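Local coordinates for DUF1780 domain-containing protein (Pseudomonas aeruginosa, PDB 1Y0K) that is of unknown function but belongs to a putative endonuclease family of the PD-(D/E)XK nuclease clan, at residues A116-T121 with L141-N146. Numbering follows the deposited sequence.
Sequences ARLAPT and LLAFVN
Leu118 bridges to Ala143 and Val145 where the turn leading into helix 119-132 lies over strand 140-146 of the mixed sheet. The placing of helices on both sides of this sheet is that of an alpha/beta fold, consistent with the PD-(D/E)XK nuclease clan. Ala116 opens a type I beta turn that runs to Ala119. The turn is closed by a backbone hydrogen bond from Ala119 N to Ala116 O, 3.0 Å long. It joins helix 111-116 to helix 119-132. Arg117 follows, and then Leu118, within the turn, makes both close contacts. With its CG anti to the carbonyl carbon (chi1 -81°), CG and CD1 are carried down to Ala143 and Val145. The branch point CG meets the methyl of Ala143. The CD1 methyl reaches on to CG2 of Val145; the two side chains cross at about a right angle. Leu118 also touches Met174 of the neighbouring strand 171-175, so it spans two adjacent strands. Further on, Thr121 leans on Phe70 of strand 65-73, which flanks strand 140-146 on its other edge, and Phe70 also touches Ala143. On the opposite face of the strand, Leu142 and Phe144 pack against helix 26-40. No hydrogen bond links the two segments; the contact is small, buried and apolar. Its two meetings are alike in length: Leu118 CG to Ala143 CB is 4.1 Å, and Leu118 CD1 to Val145 CG2 is 4.0 Å.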
# COMPACT_ATOMS: atom_id res chain seq x y z
N ALA A 116 -1.71 -3.24 11.51
CA ALA A 116 -1.34 -4.58 11.97
C ALA A 116 -1.73 -5.68 10.97
O ALA A 116 -1.18 -6.78 11.00
CB ALA A 116 -1.96 -4.86 13.34
N ARG A 117 -2.68 -5.39 10.10
CA ARG A 117 -3.10 -6.33 9.06
C ARG A 117 -1.97 -6.67 8.08
O ARG A 117 -2.04 -7.68 7.38
CB ARG A 117 -4.31 -5.81 8.28
CG ARG A 117 -5.60 -5.76 9.08
CD ARG A 117 -6.11 -7.14 9.47
NE ARG A 117 -7.43 -7.07 10.10
CZ ARG A 117 -8.57 -7.33 9.47
NH1 ARG A 117 -8.56 -7.70 8.19
NH2 ARG A 117 -9.72 -7.23 10.12
N LEU A 118 -0.95 -5.81 8.03
CA LEU A 118 0.19 -6.02 7.14
C LEU A 118 1.18 -7.04 7.71
O LEU A 118 2.05 -7.54 6.98
CB LEU A 118 0.94 -4.70 6.93
CG LEU A 118 0.45 -3.67 5.91
CD1 LEU A 118 -1.04 -3.45 5.94
CD2 LEU A 118 1.21 -2.34 6.14
N ALA A 119 1.05 -7.33 9.00
CA ALA A 119 2.12 -8.05 9.70
C ALA A 119 2.38 -9.47 9.19
O ALA A 119 3.54 -9.84 8.97
CB ALA A 119 1.88 -8.04 11.21
N PRO A 120 1.32 -10.29 9.00
CA PRO A 120 1.59 -11.66 8.55
C PRO A 120 2.44 -11.74 7.29
O PRO A 120 3.44 -12.48 7.25
CB PRO A 120 0.18 -12.22 8.33
CG PRO A 120 -0.64 -11.47 9.37
CD PRO A 120 -0.12 -10.07 9.22
N THR A 121 2.09 -10.96 6.27
CA THR A 121 2.83 -10.98 5.01
C THR A 121 4.22 -10.38 5.17
O THR A 121 5.20 -10.93 4.67
CB THR A 121 2.02 -10.28 3.89
OG1 THR A 121 0.84 -11.05 3.65
CG2 THR A 121 2.81 -10.20 2.60
N LEU A 141 8.47 -1.05 0.36
CA LEU A 141 7.28 -1.89 0.43
C LEU A 141 6.03 -1.06 0.19
O LEU A 141 5.92 0.06 0.69
CB LEU A 141 7.20 -2.61 1.79
CG LEU A 141 8.05 -3.89 1.94
CD1 LEU A 141 7.29 -5.07 1.43
CD2 LEU A 141 9.43 -3.83 1.26
N LEU A 142 5.10 -1.62 -0.58
CA LEU A 142 3.85 -0.94 -0.93
C LEU A 142 2.70 -1.93 -0.84
O LEU A 142 2.60 -2.85 -1.65
CB LEU A 142 3.93 -0.34 -2.34
CG LEU A 142 2.69 0.41 -2.84
CD1 LEU A 142 2.33 1.57 -1.91
CD2 LEU A 142 2.92 0.91 -4.28
N ALA A 143 1.84 -1.74 0.16
CA ALA A 143 0.70 -2.62 0.38
C ALA A 143 -0.53 -2.03 -0.26
O ALA A 143 -0.85 -0.86 -0.02
CB ALA A 143 0.43 -2.79 1.89
N PHE A 144 -1.24 -2.82 -1.08
CA PHE A 144 -2.59 -2.43 -1.51
C PHE A 144 -3.57 -3.07 -0.53
O PHE A 144 -3.67 -4.30 -0.46
CB PHE A 144 -2.89 -2.84 -2.95
CG PHE A 144 -4.26 -2.40 -3.41
CD1 PHE A 144 -4.44 -1.11 -3.90
CD2 PHE A 144 -5.35 -3.26 -3.32
CE1 PHE A 144 -5.71 -0.68 -4.31
CE2 PHE A 144 -6.63 -2.83 -3.73
CZ PHE A 144 -6.80 -1.54 -4.22
N VAL A 145 -4.24 -2.23 0.24
CA VAL A 145 -5.10 -2.66 1.33
C VAL A 145 -6.58 -2.44 0.95
O VAL A 145 -7.01 -1.31 0.70
CB VAL A 145 -4.75 -1.93 2.65
CG1 VAL A 145 -5.56 -2.51 3.82
CG2 VAL A 145 -3.26 -2.04 2.95
N ASN A 146 -7.34 -3.53 0.94
CA ASN A 146 -8.74 -3.48 0.53
C ASN A 146 -9.55 -4.55 1.24
O ASN A 146 -9.47 -5.73 0.91
CB ASN A 146 -8.86 -3.62 -0.99
CG ASN A 146 -10.28 -3.43 -1.48
OD1 ASN A 146 -10.95 -2.47 -1.08
ND2 ASN A 146 -10.75 -4.34 -2.32